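PDB 5A8U: polyhedrin from Orgyia pseudotsugata cypovirus 5, which forms the crystalline occlusion bodies, or polyhedra, that protect the virus from the outside environment until insect larvae ingest them. Local coordinates for residues 29-34 with 239-244; 124-127 with 133-136; 42-47 with 68-73. All blocks are in the same frame, centred on the assembly; numbering follows the deposited sequence.

From the N terminus, strand 30-37 begins contact 1, whose second segment, 239-244, comes only near the C terminus; this pairing closes the longest loop, and both other contacts fall within it. Contact 3 closes first, tying strand 43-50 to the loop after helix 60-63. Contact 2 then opens and shuts within a few residues, joining strand 124-128 to the short strand 134-135; these two follow in series and do not cross. Contacts 1 and 3 share the six-stranded sheet, where neighbouring strands 30-37 and 43-50 link V34 N to Y46 O. Contact 2 belongs to other sheets, its centre about 24 Å from that of contact 1.

Contact 1: 29-34 with 239-244; sequences GINVTV and QPRELV
N31, projecting from strand 30-37, meets two side chains of segment 239-244: its amide lies against a methyl of L243 and close to the guanidinium of R241. CD2 of L243 sits 3.7 Å from CG of N31 and almost as near CB, the two side chains running roughly at right angles. R241 reaches the asparagine through a chain bent at both chi2 (-87°) and chi3 (-46°), which places NH2 3.1 Å from N31 OD1. The oxygen lies at the guanidinium edge, near its plane, while the amide and guanidinium planes are inclined 58° to each other.

L243 also covers one face of that guanidinium, with CD1 4.0 Å above its centre, so one leucine uses its two methyls to bridge the amide and the charged group. Both polar ends have clear partners outside the two segments. N47 donates from ND2 to N31 OD1 and accepts through OD1 from R241 NH1, which also bonds to the carbonyl of D131 of the second subunit. The buried arginine thus joins the sheet to the trimer neighbour.

Just after R241, E242 takes up positive phi and the chain makes two bonds back into the last turn, a Schellman motif, typical of a helix C terminus; here it ends helix 230-241 where the chain packs against the six-stranded antiparallel sheet.

Contact 2: 124-127 with 133-136; sequences RLRF and SRWM
R126 and F127, near the end of strand 124-128, meet R134 and W135 across a short connection between sheets: the first strand is an outermost member of a three-stranded antiparallel sheet, whereas the brief strand 134-135 pairs with 142-143. The CA atoms nearest each other across the contact are those of F127 and W135, 5.5 Å apart.

Along the first segment the contact starts at R126. This side chain is extended from CG to NE and crosses R134 at a slant; its CD stands 4.0 Å above one face of the R134 guanidinium, offset toward the rim, and CB lies over the same group near NH1. The aliphatic stem therefore does the touching, and the two guanidinium planes are nearly perpendicular, at 89°. Acidic and amide groups of the same chain gather round both arginines: R134 NH2 forms a salt bridge with D155, while R126 NH2 binds E193 and N151, and D155 also makes a long, weak ion pair with R126 NE. This negative charge probably offsets the proximity of two positive groups. R126 NH1 continues to S219 of the third subunit, carrying the arginine pair to the trimer interface.

F127 contributes chiefly its carbonyl oxygen, which receives two donors from segment 133-136. W135 N bonds to F127 O at 3.1 Å, tilted 30° from the carbonyl plane. The bond from R134 NH1 is weak, with 3.3 Å to F127 O; the bend of the arginine chain at chi2 brings the guanidinium edge to that oxygen. Beyond these two bonds, P185 packs on both F127 and W135, and CB of F127 lies obliquely to the indole, 4.1 Å from CE3 of W135, while the phenyl ring leads away.

Contact 3: 42-47 with 68-73; sequences VVQVYN and YMNPDK
Q44 and N70 join strand 43-50 to the loop that follows helix 60-63 through a direct hydrogen bond between side-chain amides. N70 ND2 donates to Q44 OE1 over 2.8 Å, and the bond is nearly straight, with an N-H...O angle of 170°. The donor lies in the carbonyl plane of Q44, on a lone pair, and the acceptor falls close to the amide plane of N70, although the two amides are turned 60° from one another. Q44 reaches this far because its CG stands opposite the backbone N (chi1 -173°) and the chain stays extended beyond it.

Further hydrogen bonds fix both buried amides. Q44 OE1 takes a second donor, N67 ND2, and its NE2 binds Y38 OH and K64 O; N70 ND2 also bonds to S224 OG. With these partners accounted for, both ends of the glutamine amide are engaged, which should fix its rotation. The strand concerned belongs to the six-stranded antiparallel sheet, lying between strands 30-37 and 223-227, and it is onto this part of the sheet that the loop folds.

The apolar part of the contact is small. The M69 side chain sets out toward the strand, and its CG comes within 4.4 Å of Y46 CE1, placed obliquely to the ring. Y46 OH stands 4.3 Å from N70 ND2 and instead hydrogen-bonds to L62 O, in helix 60-63; L62 and S224 also pack on M69.

Contacts between chains continue from the same loop: M69 O bonds to Q61 NE2 of the second subunit, and the Y68 ring meets Y68 of the second and third subunits edge-to-face.

Contact 1: 29-34 with 239-244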
loop_
_atom_site.group_PDB
_atom_site.type_symbol
_atom_site.label_atom_id
_atom_site.label_comp_id
_atom_site.label_asym_id
_atom_site.label_seq_id
_atom_site.Cartn_x
_atom_site.Cartn_y
_atom_site.Cartn_z
ATOM N N GLY A 29 17.054 -4.300 11.122
ATOM C CA GLY A 29 16.449 -3.812 9.902
ATOM C C GLY A 29 17.243 -4.096 8.645
ATOM O O GLY A 29 18.471 -4.084 8.652
ATOM N N ILE A 30 16.524 -4.369 7.559
ATOM C CA ILE A 30 17.096 -4.367 6.221
ATOM C C ILE A 30 16.474 -3.162 5.525
ATOM O O ILE A 30 15.311 -2.836 5.776
ATOM C CB ILE A 30 16.794 -5.689 5.434
ATOM C CG1 ILE A 30 15.302 -6.031 5.446
ATOM C CG2 ILE A 30 17.612 -6.869 5.999
ATOM C CD1 ILE A 30 14.920 -7.153 4.440
ATOM N N ASN A 31 17.262 -2.477 4.700
ATOM C CA ASN A 31 16.811 -1.254 4.038
ATOM C C ASN A 31 16.919 -1.402 2.538
ATOM O O ASN A 31 17.892 -1.940 2.023
ATOM C CB ASN A 31 17.641 -0.050 4.474
ATOM C CG ASN A 31 17.209 0.503 5.809
ATOM O OD1 ASN A 31 16.442 1.456 5.881
ATOM N ND2 ASN A 31 17.703 -0.103 6.886
ATOM N N VAL A 32 15.907 -0.917 1.842
ATOM C CA VAL A 32 15.944 -0.823 0.396
ATOM C C VAL A 32 15.641 0.625 0.074
ATOM O O VAL A 32 14.658 1.181 0.561
ATOM C CB VAL A 32 14.905 -1.749 -0.249
ATOM C CG1 VAL A 32 14.929 -1.593 -1.760
ATOM C CG2 VAL A 32 15.219 -3.202 0.146
ATOM N N THR A 33 16.513 1.250 -0.712
ATOM C CA THR A 33 16.330 2.634 -1.098
ATOM C C THR A 33 16.331 2.727 -2.623
ATOM O O THR A 33 17.169 2.127 -3.313
ATOM C CB THR A 33 17.410 3.544 -0.494
ATOM O OG1 THR A 33 17.452 3.335 0.922
ATOM C CG2 THR A 33 17.092 5.037 -0.751
ATOM N N VAL A 34 15.336 3.424 -3.143
ATOM C CA VAL A 34 15.334 3.771 -4.552
ATOM C C VAL A 34 15.610 5.255 -4.648
ATOM O O VAL A 34 14.911 6.069 -4.035
ATOM C CB VAL A 34 13.978 3.465 -5.203
ATOM C CG1 VAL A 34 13.807 4.228 -6.548
ATOM C CG2 VAL A 34 13.823 1.976 -5.368
ATOM N N GLN A 239 23.825 10.006 5.257
ATOM C CA GLN A 239 24.899 9.910 6.240
ATOM C C GLN A 239 24.430 9.716 7.683
ATOM O O GLN A 239 24.855 8.774 8.341
ATOM C CB GLN A 239 25.915 11.047 6.075
ATOM C CG GLN A 239 26.971 10.627 5.085
ATOM C CD GLN A 239 27.978 11.691 4.748
ATOM O OE1 GLN A 239 27.868 12.844 5.184
ATOM N NE2 GLN A 239 28.973 11.312 3.940
ATOM N N PRO A 240 23.521 10.573 8.168
ATOM C CA PRO A 240 23.059 10.405 9.554
ATOM C C PRO A 240 22.322 9.083 9.823
ATOM O O PRO A 240 22.357 8.605 10.959
ATOM C CB PRO A 240 22.111 11.592 9.760
ATOM C CG PRO A 240 22.514 12.596 8.707
ATOM C CD PRO A 240 23.001 11.802 7.537
ATOM N N ARG A 241 21.664 8.512 8.816
ATOM C CA ARG A 241 20.956 7.231 8.990
ATOM C C ARG A 241 21.944 6.066 8.916
ATOM O O ARG A 241 21.555 4.910 9.116
ATOM C CB ARG A 241 19.883 7.025 7.916
ATOM C CG ARG A 241 18.624 7.882 8.038
ATOM C CD ARG A 241 17.540 7.252 8.945
ATOM N NE ARG A 241 17.330 5.829 8.662
ATOM C CZ ARG A 241 16.380 5.330 7.874
ATOM N NH1 ARG A 241 15.490 6.120 7.284
ATOM N NH2 ARG A 241 16.312 4.019 7.684
ATOM N N GLU A 242 23.202 6.374 8.604
ATOM C CA GLU A 242 24.235 5.354 8.355
ATOM C C GLU A 242 23.794 4.398 7.244
ATOM O O GLU A 242 24.065 3.187 7.285
ATOM C CB GLU A 242 24.665 4.622 9.646
ATOM C CG GLU A 242 25.203 5.589 10.699
ATOM C CD GLU A 242 25.756 4.926 11.961
ATOM O OE1 GLU A 242 26.140 3.734 11.913
ATOM O OE2 GLU A 242 25.803 5.615 13.007
ATOM N N LEU A 243 23.147 4.978 6.237
ATOM C CA LEU A 243 22.791 4.279 5.011
ATOM C C LEU A 243 23.886 4.511 3.978
ATOM O O LEU A 243 24.178 5.653 3.632
ATOM C CB LEU A 243 21.459 4.815 4.474
ATOM C CG LEU A 243 20.207 4.424 5.262
ATOM C CD1 LEU A 243 19.004 5.236 4.824
ATOM C CD2 LEU A 243 19.940 2.943 5.066
ATOM N N VAL A 244 24.501 3.444 3.479
ATOM C CA VAL A 244 25.499 3.613 2.432
ATOM C C VAL A 244 24.849 4.021 1.127
ATOM O O VAL A 244 23.678 3.732 0.867
ATOM C CB VAL A 244 26.389 2.367 2.214
ATOM C CG1 VAL A 244 27.409 2.239 3.355
ATOM C CG2 VAL A 244 25.535 1.112 2.053
#

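Contact 2: 124-127 with 133-136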
loop_
_atom_site.group_PDB
_atom_site.type_symbol
_atom_site.label_atom_id
_atom_site.label_comp_id
_atom_site.label_asym_id
_atom_site.label_seq_id
_atom_site.Cartn_x
_atom_site.Cartn_y
_atom_site.Cartn_z
ATOM N N ARG A 124 15.275 -9.519 -6.209
ATOM C CA ARG A 124 14.633 -9.265 -7.508
ATOM C C ARG A 124 14.382 -7.787 -7.724
ATOM O O ARG A 124 13.848 -7.113 -6.845
ATOM C CB ARG A 124 13.285 -9.984 -7.592
ATOM C CG ARG A 124 13.412 -11.481 -7.746
ATOM C CD ARG A 124 12.059 -12.143 -7.526
ATOM N NE ARG A 124 12.018 -13.516 -8.017
ATOM C CZ ARG A 124 11.086 -14.398 -7.669
ATOM N NH1 ARG A 124 10.147 -14.058 -6.792
ATOM N NH2 ARG A 124 11.108 -15.621 -8.179
ATOM N N LEU A 125 14.711 -7.296 -8.918
ATOM C CA LEU A 125 14.327 -5.950 -9.316
ATOM C C LEU A 125 13.647 -6.128 -10.658
ATOM O O LEU A 125 14.268 -6.614 -11.609
ATOM C CB LEU A 125 15.548 -5.030 -9.447
ATOM C CG LEU A 125 15.284 -3.613 -9.991
ATOM C CD1 LEU A 125 14.247 -2.817 -9.176
ATOM C CD2 LEU A 125 16.604 -2.836 -10.142
ATOM N N ARG A 126 12.367 -5.780 -10.743
ATOM C CA ARG A 126 11.649 -5.962 -12.001
ATOM C C ARG A 126 11.344 -4.645 -12.682
ATOM O O ARG A 126 10.846 -3.711 -12.042
ATOM C CB ARG A 126 10.306 -6.674 -11.771
ATOM C CG ARG A 126 10.380 -8.017 -11.028
ATOM C CD ARG A 126 9.015 -8.713 -11.055
ATOM N NE ARG A 126 8.936 -9.889 -10.182
ATOM C CZ ARG A 126 8.527 -9.860 -8.918
ATOM N NH1 ARG A 126 8.161 -8.703 -8.353
ATOM N NH2 ARG A 126 8.485 -10.986 -8.206
ATOM N N PHE A 127 11.601 -4.576 -13.986
ATOM C CA PHE A 127 11.248 -3.384 -14.763
ATOM C C PHE A 127 10.009 -3.599 -15.619
ATOM O O PHE A 127 9.821 -4.676 -16.193
ATOM C CB PHE A 127 12.418 -2.964 -15.651
ATOM C CG PHE A 127 13.508 -2.267 -14.898
ATOM C CD1 PHE A 127 13.294 -0.994 -14.394
ATOM C CD2 PHE A 127 14.737 -2.874 -14.692
ATOM C CE1 PHE A 127 14.276 -0.328 -13.688
ATOM C CE2 PHE A 127 15.746 -2.208 -13.981
ATOM C CZ PHE A 127 15.510 -0.932 -13.477
ATOM N N SER A 133 3.401 -2.935 -18.797
ATOM C CA SER A 133 3.894 -4.057 -19.586
ATOM C C SER A 133 5.252 -4.495 -19.061
ATOM O O SER A 133 6.099 -3.672 -18.737
ATOM C CB SER A 133 4.012 -3.700 -21.074
ATOM O OG SER A 133 4.865 -2.579 -21.267
ATOM N N ARG A 134 5.449 -5.803 -18.972
ATOM C CA ARG A 134 6.711 -6.363 -18.530
ATOM C C ARG A 134 7.808 -6.006 -19.521
ATOM O O ARG A 134 7.673 -6.245 -20.716
ATOM C CB ARG A 134 6.578 -7.880 -18.440
ATOM C CG ARG A 134 7.740 -8.545 -17.789
ATOM C CD ARG A 134 7.880 -8.098 -16.360
ATOM N NE ARG A 134 8.610 -9.109 -15.612
ATOM C CZ ARG A 134 9.865 -8.984 -15.213
ATOM N NH1 ARG A 134 10.524 -7.861 -15.449
ATOM N NH2 ARG A 134 10.434 -9.969 -14.535
ATOM N N TRP A 135 8.896 -5.425 -19.031
ATOM C CA TRP A 135 9.981 -5.034 -19.906
ATOM C C TRP A 135 11.081 -6.062 -19.777
ATOM O O TRP A 135 11.419 -6.486 -18.669
ATOM C CB TRP A 135 10.508 -3.643 -19.540
ATOM C CG TRP A 135 11.592 -3.112 -20.445
ATOM C CD1 TRP A 135 11.425 -2.342 -21.565
ATOM C CD2 TRP A 135 13.007 -3.289 -20.287
ATOM N NE1 TRP A 135 12.650 -2.038 -22.116
ATOM C CE2 TRP A 135 13.635 -2.608 -21.351
ATOM C CE3 TRP A 135 13.804 -3.965 -19.356
ATOM C CZ2 TRP A 135 15.015 -2.581 -21.505
ATOM C CZ3 TRP A 135 15.175 -3.935 -19.513
ATOM C CH2 TRP A 135 15.765 -3.251 -20.579
ATOM N N MET A 136 11.622 -6.469 -20.916
ATOM C CA MET A 136 12.701 -7.444 -20.951
ATOM C C MET A 136 13.887 -6.841 -21.686
ATOM O O MET A 136 13.710 -6.001 -22.568
ATOM C CB MET A 136 12.251 -8.724 -21.667
ATOM C CG MET A 136 11.051 -9.440 -21.033
ATOM S SD MET A 136 11.382 -10.141 -19.399
ATOM C CE MET A 136 12.714 -11.290 -19.759
#

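Contact 3: 42-47 with 68-73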
loop_
_atom_site.group_PDB
_atom_site.type_symbol
_atom_site.label_atom_id
_atom_site.label_comp_id
_atom_site.label_asym_id
_atom_site.label_seq_id
_atom_site.Cartn_x
_atom_site.Cartn_y
_atom_site.Cartn_z
ATOM N N VAL A 42 17.703 17.273 -9.101
ATOM C CA VAL A 42 16.892 16.764 -7.998
ATOM C C VAL A 42 17.095 15.252 -7.841
ATOM O O VAL A 42 17.254 14.521 -8.832
ATOM C CB VAL A 42 15.388 17.082 -8.216
ATOM C CG1 VAL A 42 14.496 16.273 -7.253
ATOM C CG2 VAL A 42 15.146 18.585 -8.084
ATOM N N VAL A 43 17.129 14.787 -6.591
ATOM C CA VAL A 43 17.030 13.346 -6.351
ATOM C C VAL A 43 15.792 13.073 -5.516
ATOM O O VAL A 43 15.514 13.799 -4.550
ATOM C CB VAL A 43 18.317 12.724 -5.715
ATOM C CG1 VAL A 43 19.473 12.745 -6.716
ATOM C CG2 VAL A 43 18.703 13.422 -4.410
ATOM N N GLN A 44 15.022 12.064 -5.920
ATOM C CA GLN A 44 13.854 11.669 -5.146
ATOM C C GLN A 44 14.139 10.331 -4.504
ATOM O O GLN A 44 14.527 9.381 -5.186
ATOM C CB GLN A 44 12.592 11.585 -6.016
ATOM C CG GLN A 44 11.327 11.332 -5.180
ATOM C CD GLN A 44 10.040 11.523 -5.971
ATOM O OE1 GLN A 44 8.996 11.825 -5.381
ATOM N NE2 GLN A 44 10.097 11.347 -7.300
ATOM N N VAL A 45 13.918 10.266 -3.195
ATOM C CA VAL A 45 14.280 9.116 -2.378
ATOM C C VAL A 45 13.038 8.399 -1.873
ATOM O O VAL A 45 12.101 9.027 -1.380
ATOM C CB VAL A 45 15.077 9.580 -1.147
ATOM C CG1 VAL A 45 15.418 8.389 -0.206
ATOM C CG2 VAL A 45 16.345 10.348 -1.600
ATOM N N TYR A 46 13.047 7.080 -1.999
ATOM C CA TYR A 46 12.085 6.223 -1.323
ATOM C C TYR A 46 12.876 5.178 -0.567
ATOM O O TYR A 46 13.714 4.496 -1.154
ATOM C CB TYR A 46 11.194 5.507 -2.345
ATOM C CG TYR A 46 10.264 6.424 -3.110
ATOM C CD1 TYR A 46 9.019 6.771 -2.585
ATOM C CD2 TYR A 46 10.636 6.947 -4.343
ATOM C CE1 TYR A 46 8.164 7.621 -3.292
ATOM C CE2 TYR A 46 9.798 7.783 -5.045
ATOM C CZ TYR A 46 8.574 8.128 -4.508
ATOM O OH TYR A 46 7.725 8.956 -5.211
ATOM N N ASN A 47 12.616 5.062 0.734
ATOM C CA ASN A 47 13.313 4.132 1.616
ATOM C C ASN A 47 12.328 3.218 2.355
ATOM O O ASN A 47 11.496 3.684 3.126
ATOM C CB ASN A 47 14.224 4.904 2.591
ATOM C CG ASN A 47 14.753 4.036 3.730
ATOM O OD1 ASN A 47 14.400 4.242 4.886
ATOM N ND2 ASN A 47 15.584 3.048 3.399
ATOM N N TYR A 68 2.196 13.343 -5.801
ATOM C CA TYR A 68 1.361 13.518 -4.620
ATOM C C TYR A 68 2.127 13.309 -3.316
ATOM O O TYR A 68 1.739 13.841 -2.256
ATOM C CB TYR A 68 0.101 12.635 -4.687
ATOM C CG TYR A 68 0.332 11.136 -4.664
ATOM C CD1 TYR A 68 0.504 10.462 -3.462
ATOM C CD2 TYR A 68 0.350 10.391 -5.850
ATOM C CE1 TYR A 68 0.708 9.099 -3.431
ATOM C CE2 TYR A 68 0.543 9.013 -5.826
ATOM C CZ TYR A 68 0.722 8.377 -4.612
ATOM O OH TYR A 68 0.911 7.012 -4.561
ATOM N N MET A 69 3.215 12.544 -3.393
ATOM C CA MET A 69 4.032 12.250 -2.216
ATOM C C MET A 69 4.982 13.409 -1.938
ATOM O O MET A 69 5.168 13.809 -0.791
ATOM C CB MET A 69 4.831 10.960 -2.443
ATOM C CG MET A 69 5.553 10.427 -1.200
ATOM S SD MET A 69 4.407 9.801 0.058
ATOM C CE MET A 69 3.631 8.470 -0.854
ATOM N N ASN A 70 5.591 13.930 -2.997
ATOM C CA ASN A 70 6.552 15.020 -2.883
ATOM C C ASN A 70 6.235 16.123 -3.877
ATOM O O ASN A 70 6.743 16.122 -4.994
ATOM C CB ASN A 70 7.953 14.480 -3.135
ATOM C CG ASN A 70 8.332 13.430 -2.127
ATOM O OD1 ASN A 70 8.298 13.697 -0.924
ATOM N ND2 ASN A 70 8.668 12.224 -2.598
ATOM N N PRO A 71 5.363 17.059 -3.479
ATOM C CA PRO A 71 5.064 18.231 -4.313
ATOM C C PRO A 71 6.290 19.110 -4.457
ATOM O O PRO A 71 7.253 18.956 -3.700
ATOM C CB PRO A 71 4.000 18.978 -3.497
ATOM C CG PRO A 71 3.433 17.944 -2.542
ATOM C CD PRO A 71 4.596 17.050 -2.221
ATOM N N ASP A 72 6.268 20.022 -5.417
ATOM C CA ASP A 72 7.403 20.918 -5.541
ATOM C C ASP A 72 7.276 22.032 -4.492
ATOM O O ASP A 72 6.369 22.016 -3.652
ATOM C CB ASP A 72 7.544 21.475 -6.974
ATOM C CG ASP A 72 6.449 22.458 -7.344
ATOM O OD1 ASP A 72 5.667 22.882 -6.459
ATOM O OD2 ASP A 72 6.385 22.840 -8.539
ATOM N N LYS A 73 8.204 22.980 -4.542
ATOM C CA LYS A 73 8.280 24.038 -3.543
ATOM C C LYS A 73 7.002 24.866 -3.490
ATOM O O LYS A 73 6.689 25.478 -2.466
ATOM C CB LYS A 73 9.484 24.935 -3.828
ATOM C CG LYS A 73 9.694 26.043 -2.808
ATOM C CD LYS A 73 10.901 25.765 -1.927
ATOM C CE LYS A 73 12.202 25.874 -2.709
ATOM N NZ LYS A 73 13.393 25.610 -1.849
#